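Local coordinates for major pollen allergen Pla l 1 (Plantago lanceolata, PDB 4Z8W), which is a major plantain pollen allergen of the Ole e 1-like family that can bind zinc, at residues Ile76-Pro90 with Arg115-Asp127. Sequence-based numbering, arbitrary orientation.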
ATOM      1  N   ILE A  76       1.423   5.215  -1.820  1.00 22.11           N
ATOM      2  CA  ILE A  76       1.898   4.189  -0.890  1.00 21.72           C
ATOM      3  C   ILE A  76       2.509   3.021  -1.676  1.00 26.21           C
ATOM      4  O   ILE A  76       1.845   2.431  -2.579  1.00 21.96           O
ATOM      5  CB  ILE A  76       0.834   3.706   0.105  1.00 22.48           C
ATOM      6  CG1 ILE A  76       0.388   4.822   1.041  1.00 27.41           C
ATOM      7  CG2 ILE A  76       1.440   2.644   1.061  1.00 21.89           C
ATOM      8  CD1 ILE A  76      -0.617   5.749   0.403  1.00 31.96           C
ATOM      9  N   LYS A  77       3.761   2.652  -1.332  1.00 25.93           N
ATOM     10  CA  LYS A  77       4.394   1.444  -1.930  1.00 23.37           C
ATOM     11  C   LYS A  77       4.729   0.361  -0.902  1.00 23.07           C
ATOM     12  O   LYS A  77       4.955   0.669   0.264  1.00 23.08           O
ATOM     13  CB  LYS A  77       5.634   1.820  -2.786  1.00 23.14           C
ATOM     14  CG  LYS A  77       6.849   2.365  -2.005  1.00 33.11           C
ATOM     15  CD  LYS A  77       7.936   2.811  -3.026  1.00 34.81           C
ATOM     16  CE  LYS A  77       9.141   3.472  -2.361  1.00 43.60           C
ATOM     17  NZ  LYS A  77       9.504   2.763  -1.101  1.00 41.51           N
ATOM     18  N   LEU A  78       4.686  -0.909  -1.324  1.00 23.56           N
ATOM     19  CA  LEU A  78       5.157  -2.006  -0.457  1.00 22.81           C
ATOM     20  C   LEU A  78       6.690  -1.873  -0.399  1.00 24.73           C
ATOM     21  O   LEU A  78       7.289  -1.427  -1.356  1.00 26.50           O
ATOM     22  CB  LEU A  78       4.876  -3.357  -1.087  1.00 21.66           C
ATOM     23  CG  LEU A  78       3.392  -3.717  -1.237  1.00 21.77           C
ATOM     24  CD1 LEU A  78       3.237  -5.076  -1.940  1.00 21.84           C
ATOM     25  CD2 LEU A  78       2.711  -3.662   0.118  1.00 20.54           C
ATOM     26  N   VAL A  79       7.301  -2.170   0.736  1.00 24.37           N
ATOM     27  CA  VAL A  79       8.807  -2.177   0.730  1.00 25.97           C
ATOM     28  C   VAL A  79       9.272  -3.577   1.178  1.00 27.51           C
ATOM     29  O   VAL A  79       9.963  -4.283   0.409  1.00 31.75           O
ATOM     30  CB  VAL A  79       9.400  -1.153   1.728  1.00 28.69           C
ATOM     31  CG1 VAL A  79      10.935  -1.186   1.658  1.00 25.34           C
ATOM     32  CG2 VAL A  79       8.784   0.255   1.543  1.00 28.68           C
ATOM     33  N   LYS A  80       8.887  -3.995   2.380  1.00 24.53           N
ATOM     34  CA  LYS A  80       9.274  -5.313   2.871  1.00 26.36           C
ATOM     35  C   LYS A  80       8.142  -6.227   3.337  1.00 26.21           C
ATOM     36  O   LYS A  80       7.263  -5.872   4.159  1.00 30.25           O
ATOM     37  CB  LYS A  80      10.208  -5.214   4.116  1.00 27.81           C
ATOM     38  CG  LYS A  80      11.502  -4.400   3.954  1.00 29.12           C
ATOM     39  CD  LYS A  80      12.432  -4.930   2.838  1.00 26.06           C
ATOM     40  CE  LYS A  80      13.880  -4.425   3.089  1.00 32.59           C
ATOM     41  NZ  LYS A  80      14.725  -4.772   1.876  1.00 32.15           N
ATOM     42  N   SER A  81       8.278  -7.487   2.940  1.00 25.41           N
ATOM     43  CA  SER A  81       7.392  -8.543   3.397  1.00 23.89           C
ATOM     44  C   SER A  81       7.893  -9.179   4.715  1.00 33.98           C
ATOM     45  O   SER A  81       9.129  -9.327   4.918  1.00 29.61           O
ATOM     46  CB  SER A  81       7.330  -9.619   2.288  1.00 22.23           C
ATOM     47  OG  SER A  81       6.517 -10.717   2.756  1.00 22.88           O
ATOM     48  N   SER A  82       6.968  -9.585   5.587  1.00 28.54           N
ATOM     49  CA  SER A  82       7.365 -10.417   6.716  1.00 33.96           C
ATOM     50  C   SER A  82       7.277 -11.936   6.430  1.00 37.36           C
ATOM     51  O   SER A  82       7.474 -12.726   7.346  1.00 39.59           O
ATOM     52  CB  SER A  82       6.463 -10.150   7.887  1.00 28.64           C
ATOM     53  OG  SER A  82       5.174 -10.418   7.429  1.00 28.25           O
ATOM     54  N   ARG A  83       6.991 -12.337   5.187  1.00 36.55           N
ATOM     55  CA  ARG A  83       6.856 -13.774   4.835  1.00 38.37           C
ATOM     56  C   ARG A  83       7.782 -14.087   3.727  1.00 38.47           C
ATOM     57  O   ARG A  83       7.579 -13.642   2.590  1.00 31.78           O
ATOM     58  CB  ARG A  83       5.460 -14.129   4.412  1.00 37.63           C
ATOM     59  CG  ARG A  83       4.519 -14.213   5.572  1.00 39.97           C
ATOM     60  CD  ARG A  83       3.141 -14.484   5.005  1.00 42.93           C
ATOM     61  NE  ARG A  83       3.113 -15.756   4.294  1.00 41.78           N
ATOM     62  CZ  ARG A  83       2.006 -16.332   3.818  1.00 41.30           C
ATOM     63  NH1 ARG A  83       0.788 -15.789   3.992  1.00 42.79           N
ATOM     64  NH2 ARG A  83       2.112 -17.477   3.191  1.00 38.55           N
ATOM     65  N   PRO A  84       8.845 -14.861   4.035  1.00 48.61           N
ATOM     66  CA  PRO A  84       9.836 -15.045   2.956  1.00 42.51           C
ATOM     67  C   PRO A  84       9.213 -15.877   1.804  1.00 37.44           C
ATOM     68  O   PRO A  84       9.583 -15.680   0.657  1.00 41.50           O
ATOM     69  CB  PRO A  84      10.998 -15.785   3.660  1.00 54.59           C
ATOM     70  CG  PRO A  84      10.660 -15.777   5.163  1.00 52.67           C
ATOM     71  CD  PRO A  84       9.149 -15.701   5.222  1.00 54.72           C
ATOM     72  N   ASP A  85       8.214 -16.688   2.100  1.00 31.28           N
ATOM     73  CA  ASP A  85       7.465 -17.384   1.043  1.00 41.62           C
ATOM     74  C   ASP A  85       6.469 -16.460   0.249  1.00 35.73           C
ATOM     75  O   ASP A  85       5.790 -16.908  -0.664  1.00 37.27           O
ATOM     76  CB  ASP A  85       6.694 -18.529   1.707  1.00 41.34           C
ATOM     77  CG  ASP A  85       5.710 -18.028   2.719  1.00 50.35           C
ATOM     78  OD1 ASP A  85       6.086 -17.093   3.438  1.00 60.91           O
ATOM     79  OD2 ASP A  85       4.582 -18.561   2.823  1.00 51.64           O
ATOM     80  N   CYS A  86       6.357 -15.196   0.620  1.00 29.72           N
ATOM     81  CA  CYS A  86       5.381 -14.352  -0.060  1.00 27.40           C
ATOM     82  C   CYS A  86       5.963 -12.926  -0.105  1.00 27.38           C
ATOM     83  O   CYS A  86       5.482 -12.049   0.628  1.00 27.79           O
ATOM     84  CB  CYS A  86       4.042 -14.454   0.671  1.00 29.11           C
ATOM     85  SG  CYS A  86       2.670 -13.682  -0.299  1.00 28.37           S
ATOM     86  N   SER A  87       6.949 -12.697  -0.980  1.00 23.10           N
ATOM     87  CA  SER A  87       7.681 -11.424  -1.031  1.00 24.98           C
ATOM     88  C   SER A  87       7.846 -10.866  -2.438  1.00 27.83           C
ATOM     89  O   SER A  87       8.531  -9.843  -2.585  1.00 33.46           O
ATOM     90  CB  SER A  87       9.050 -11.557  -0.390  1.00 26.50           C
ATOM     91  OG  SER A  87       9.818 -12.670  -0.913  1.00 29.06           O
ATOM     92  N   GLU A  88       7.219 -11.457  -3.479  1.00 25.11           N
ATOM     93  CA  GLU A  88       7.303 -10.766  -4.791  1.00 27.54           C
ATOM     94  C   GLU A  88       6.485  -9.541  -4.696  1.00 28.52           C
ATOM     95  O   GLU A  88       5.446  -9.582  -4.052  1.00 27.53           O
ATOM     96  CB  GLU A  88       6.700 -11.535  -5.998  1.00 27.23           C
ATOM     97  CG  GLU A  88       7.439 -12.773  -6.324  1.00 26.24           C
ATOM     98  CD  GLU A  88       6.908 -13.451  -7.562  1.00 28.07           C
ATOM     99  OE1 GLU A  88       5.755 -13.177  -8.011  1.00 26.82           O
ATOM    100  OE2 GLU A  88       7.660 -14.334  -8.036  1.00 28.58           O
ATOM    101  N   ILE A  89       6.915  -8.513  -5.440  1.00 29.67           N
ATOM    102  CA  ILE A  89       6.146  -7.336  -5.750  1.00 28.78           C
ATOM    103  C   ILE A  89       5.870  -7.417  -7.264  1.00 31.93           C
ATOM    104  O   ILE A  89       6.719  -7.154  -8.121  1.00 26.05           O
ATOM    105  CB  ILE A  89       6.894  -6.024  -5.381  1.00 29.72           C
ATOM    106  CG1 ILE A  89       7.140  -5.997  -3.869  1.00 24.39           C
ATOM    107  CG2 ILE A  89       6.095  -4.801  -5.892  1.00 30.50           C
ATOM    108  CD1 ILE A  89       7.980  -4.843  -3.256  1.00 30.65           C
ATOM    109  N   PRO A  90       4.639  -7.803  -7.595  1.00 34.46           N
ATOM    110  CA  PRO A  90       4.228  -8.086  -8.961  1.00 37.30           C
ATOM    111  C   PRO A  90       4.248  -6.779  -9.778  1.00 45.15           C
ATOM    112  O   PRO A  90       3.531  -5.862  -9.430  1.00 45.06           O
ATOM    113  CB  PRO A  90       2.798  -8.631  -8.772  1.00 35.90           C
ATOM    114  CG  PRO A  90       2.321  -8.020  -7.477  1.00 40.63           C
ATOM    115  CD  PRO A  90       3.574  -8.048  -6.611  1.00 36.11           C
ATOM    116  N   ARG A 115      -7.896   8.921   5.502  1.00 34.73           N
ATOM    117  CA  ARG A 115      -8.040   8.642   4.070  1.00 29.15           C
ATOM    118  C   ARG A 115      -7.713   7.174   3.856  1.00 33.74           C
ATOM    119  O   ARG A 115      -6.632   6.729   4.276  1.00 31.60           O
ATOM    120  CB  ARG A 115      -7.109   9.593   3.307  1.00 28.49           C
ATOM    121  CG  ARG A 115      -7.322  11.061   3.695  1.00 32.54           C
ATOM    122  CD  ARG A 115      -8.614  11.602   3.084  1.00 33.58           C
ATOM    123  NE  ARG A 115      -9.094  12.877   3.669  1.00 36.57           N
ATOM    124  CZ  ARG A 115      -9.031  14.077   3.058  1.00 42.82           C
ATOM    125  NH1 ARG A 115      -8.472  14.201   1.857  1.00 41.10           N
ATOM    126  NH2 ARG A 115      -9.499  15.180   3.647  1.00 38.47           N
ATOM    127  N   HIS A 116      -8.625   6.422   3.224  1.00 30.53           N
ATOM    128  CA  HIS A 116      -8.450   5.005   2.974  1.00 31.74           C
ATOM    129  C   HIS A 116      -7.875   4.843   1.609  1.00 35.85           C
ATOM    130  O   HIS A 116      -8.157   5.663   0.686  1.00 37.91           O
ATOM    131  CB  HIS A 116      -9.816   4.279   3.084  1.00 37.74           C
ATOM    132  CG  HIS A 116     -10.292   4.128   4.497  1.00 43.43           C
ATOM    133  ND1 HIS A 116     -11.212   4.984   5.077  1.00 54.62           N
ATOM    134  CD2 HIS A 116      -9.944   3.249   5.464  1.00 50.34           C
ATOM    135  CE1 HIS A 116     -11.433   4.618   6.327  1.00 51.38           C
ATOM    136  NE2 HIS A 116     -10.671   3.570   6.589  1.00 55.19           N
ATOM    137  N   VAL A 117      -7.044   3.830   1.425  1.00 24.99           N
ATOM    138  CA  VAL A 117      -6.454   3.591   0.104  1.00 24.15           C
ATOM    139  C   VAL A 117      -6.767   2.159  -0.376  1.00 24.52           C
ATOM    140  O   VAL A 117      -7.193   1.323   0.427  1.00 23.86           O
ATOM    141  CB  VAL A 117      -4.974   3.993   0.108  1.00 31.28           C
ATOM    142  CG1 VAL A 117      -4.842   5.435   0.631  1.00 32.42           C
ATOM    143  CG2 VAL A 117      -4.170   3.058   0.982  1.00 24.65           C
ATOM    144  N   LYS A 118      -6.566   1.883  -1.668  1.00 22.91           N
ATOM    145  CA  LYS A 118      -6.740   0.591  -2.263  1.00 23.55           C
ATOM    146  C   LYS A 118      -5.690  -0.410  -1.676  1.00 24.36           C
ATOM    147  O   LYS A 118      -4.574   0.024  -1.318  1.00 23.12           O
ATOM    148  CB  LYS A 118      -6.583   0.661  -3.799  1.00 26.36           C
ATOM    149  CG  LYS A 118      -7.786   1.391  -4.508  1.00 33.37           C
ATOM    150  CD  LYS A 118      -7.568   1.368  -6.053  1.00 40.16           C
ATOM    151  CE  LYS A 118      -8.632   2.163  -6.847  1.00 50.77           C
ATOM    152  NZ  LYS A 118      -8.957   1.486  -8.145  1.00 50.13           N
ATOM    153  N   PRO A 119      -6.056  -1.697  -1.585  1.00 24.40           N
ATOM    154  CA  PRO A 119      -5.144  -2.729  -0.951  1.00 26.35           C
ATOM    155  C   PRO A 119      -3.961  -3.093  -1.856  1.00 24.54           C
ATOM    156  O   PRO A 119      -4.014  -2.904  -3.063  1.00 22.31           O
ATOM    157  CB  PRO A 119      -6.068  -3.943  -0.724  1.00 25.12           C
ATOM    158  CG  PRO A 119      -7.260  -3.715  -1.594  1.00 27.30           C
ATOM    159  CD  PRO A 119      -7.437  -2.211  -1.776  1.00 26.42           C
ATOM    160  N   LEU A 120      -2.864  -3.517  -1.259  1.00 21.68           N
ATOM    161  CA  LEU A 120      -1.687  -3.978  -2.000  1.00 22.31           C
ATOM    162  C   LEU A 120      -1.415  -5.416  -1.593  1.00 20.83           C
ATOM    163  O   LEU A 120      -1.797  -5.836  -0.502  1.00 20.81           O
ATOM    164  CB  LEU A 120      -0.447  -3.136  -1.610  1.00 23.43           C
ATOM    165  CG  LEU A 120      -0.492  -1.666  -2.065  1.00 25.64           C
ATOM    166  CD1 LEU A 120       0.383  -0.799  -1.146  1.00 25.18           C
ATOM    167  CD2 LEU A 120      -0.129  -1.579  -3.529  1.00 24.39           C
ATOM    168  N   SER A 121      -0.742  -6.165  -2.442  1.00 21.46           N
ATOM    169  CA  SER A 121      -0.338  -7.505  -2.074  1.00 22.91           C
ATOM    170  C   SER A 121       1.122  -7.835  -2.472  1.00 21.21           C
ATOM    171  O   SER A 121       1.609  -7.462  -3.529  1.00 22.02           O
ATOM    172  CB  SER A 121      -1.333  -8.549  -2.713  1.00 22.17           C
ATOM    173  OG  SER A 121      -1.284  -8.429  -4.155  1.00 26.03           O
ATOM    174  N   PHE A 122       1.798  -8.563  -1.616  1.00 24.58           N
ATOM    175  CA  PHE A 122       2.914  -9.374  -2.043  1.00 23.95           C
ATOM    176  C   PHE A 122       2.380 -10.710  -2.640  1.00 25.10           C
ATOM    177  O   PHE A 122       1.249 -11.106  -2.413  1.00 25.46           O
ATOM    178  CB  PHE A 122       3.750  -9.713  -0.794  1.00 21.37           C
ATOM    179  CG  PHE A 122       4.534  -8.551  -0.243  1.00 22.27           C
ATOM    180  CD1 PHE A 122       5.625  -8.042  -0.956  1.00 23.79           C
ATOM    181  CD2 PHE A 122       4.137  -7.905   0.934  1.00 22.47           C
ATOM    182  CE1 PHE A 122       6.347  -6.927  -0.496  1.00 24.86           C
ATOM    183  CE2 PHE A 122       4.889  -6.829   1.440  1.00 18.98           C
ATOM    184  CZ  PHE A 122       6.005  -6.362   0.749  1.00 22.95           C
ATOM    185  N   ARG A 123       3.241 -11.433  -3.350  1.00 25.68           N
ATOM    186  CA  ARG A 123       2.788 -12.615  -4.080  1.00 24.32           C
ATOM    187  C   ARG A 123       3.672 -13.834  -3.802  1.00 27.16           C
ATOM    188  O   ARG A 123       4.849 -13.695  -3.690  1.00 24.01           O
ATOM    189  CB  ARG A 123       2.654 -12.280  -5.568  1.00 21.70           C
ATOM    190  CG  ARG A 123       2.107 -13.497  -6.395  1.00 23.37           C
ATOM    191  CD  ARG A 123       1.898 -13.050  -7.841  1.00 22.25           C
ATOM    192  NE  ARG A 123       3.120 -12.707  -8.526  1.00 27.48           N
ATOM    193  CZ  ARG A 123       3.156 -12.280  -9.787  1.00 30.89           C
ATOM    194  NH1 ARG A 123       2.013 -12.040 -10.459  1.00 30.43           N
ATOM    195  NH2 ARG A 123       4.304 -12.048 -10.353  1.00 28.72           N
ATOM    196  N   ALA A 124       3.040 -14.987  -3.565  1.00 26.13           N
ATOM    197  CA  ALA A 124       3.708 -16.216  -3.380  1.00 28.05           C
ATOM    198  C   ALA A 124       4.403 -16.710  -4.666  1.00 29.57           C
ATOM    199  O   ALA A 124       4.135 -16.236  -5.774  1.00 30.68           O
ATOM    200  CB  ALA A 124       2.748 -17.268  -2.791  1.00 27.81           C
ATOM    201  N   LYS A 125       5.277 -17.691  -4.495  1.00 29.61           N
ATOM    202  CA  LYS A 125       6.017 -18.282  -5.578  1.00 32.46           C
ATOM    203  C   LYS A 125       5.226 -19.441  -6.176  1.00 30.35           C
ATOM    204  O   LYS A 125       5.609 -19.946  -7.198  1.00 30.48           O
ATOM    205  CB  LYS A 125       7.340 -18.875  -5.033  1.00 35.94           C
ATOM    206  CG  LYS A 125       8.043 -17.963  -4.025  1.00 45.32           C
ATOM    207  CD  LYS A 125       9.454 -18.444  -3.709  1.00 45.08           C
ATOM    208  CE  LYS A 125      10.410 -17.779  -4.656  1.00 44.77           C
ATOM    209  NZ  LYS A 125      11.766 -18.047  -4.151  1.00 50.18           N
ATOM    210  N   THR A 126       4.209 -19.905  -5.499  1.00 27.09           N
ATOM    211  CA  THR A 126       3.465 -21.091  -5.974  1.00 31.72           C
ATOM    212  C   THR A 126       2.025 -20.675  -6.249  1.00 28.43           C
ATOM    213  O   THR A 126       1.638 -19.569  -5.884  1.00 28.78           O
ATOM    214  CB  THR A 126       3.400 -22.161  -4.856  1.00 30.45           C
ATOM    215  OG1 THR A 126       2.958 -21.524  -3.675  1.00 35.11           O
ATOM    216  CG2 THR A 126       4.815 -22.737  -4.542  1.00 30.57           C
ATOM    217  N   ASP A 127       1.238 -21.577  -6.828  1.00 29.68           N
ATOM    218  CA  ASP A 127      -0.208 -21.441  -6.904  1.00 31.12           C
ATOM    219  C   ASP A 127      -0.922 -22.315  -5.907  1.00 30.28           C
ATOM    220  O   ASP A 127      -0.945 -23.489  -6.071  1.00 33.39           O
ATOM    221  CB  ASP A 127      -0.705 -21.814  -8.325  1.00 31.40           C
ATOM    222  CG  ASP A 127      -0.461 -20.699  -9.365  1.00 35.75           C
ATOM    223  OD1 ASP A 127      -0.693 -19.508  -9.087  1.00 36.01           O
ATOM    224  OD2 ASP A 127      -0.085 -21.031 -10.507  1.00 42.10           O
TER
HETATM  225  O   HOH W   1       5.481 -19.304  -2.049  1.00 36.11           O
HETATM  226  O   HOH W   2       7.514 -14.889  -2.875  1.00 28.41           O
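F122 is clamped between L78 and S81: L78 CD1 stands 3.8 Å from the F122 ring centroid on one face, and S81 CB 3.6 Å from the same centroid on the opposite face. Both are CH-pi contacts almost on the ring normal. The F122 CB faces 76-90, and chi1 -72°, with CG anti to the carbonyl carbon, carries the ring between L78 and S81; I89 CG1 lies 3.6 Å from F122 CE1. Beyond the ring, L78 and L120 run alongside in opposite senses, L78 CD2 reaching L120 CB, and I76 touches L120 and V117. C86 SG packs against F122 CB and the backbone of R123 and A124. S81 OG accepts from R83 N in an ST turn and also bonds to C86 O, so one hydroxyl ties together the loop that wraps the ring. Toward solvent, E88 and R123 form a single antiparallel hydrogen-bonded pair, with R123 N to E88 O at 3.0 Å. Their side chains meet too: E88 OE1 takes both R123 NE (2.7 Å) and NH2, a salt bridge with carboxylate and guanidinium planes 63° apart, while P90 CB covers one guanidinium face. One water links D85 O with K125 N, another S87 N with R123 O. E88 is a zinc-binding residue, and its OE2 makes a weak hydrogen bond to H21, another zinc ligand; by gripping OE1, R123 may help position the E88 carboxylate. Strands 74-80 and 114-123 belong to different sheets, so this contact joins the two layers, and the C86–C17 disulfide fastens the loop to strand 8-18, the parallel neighbour of 114-123.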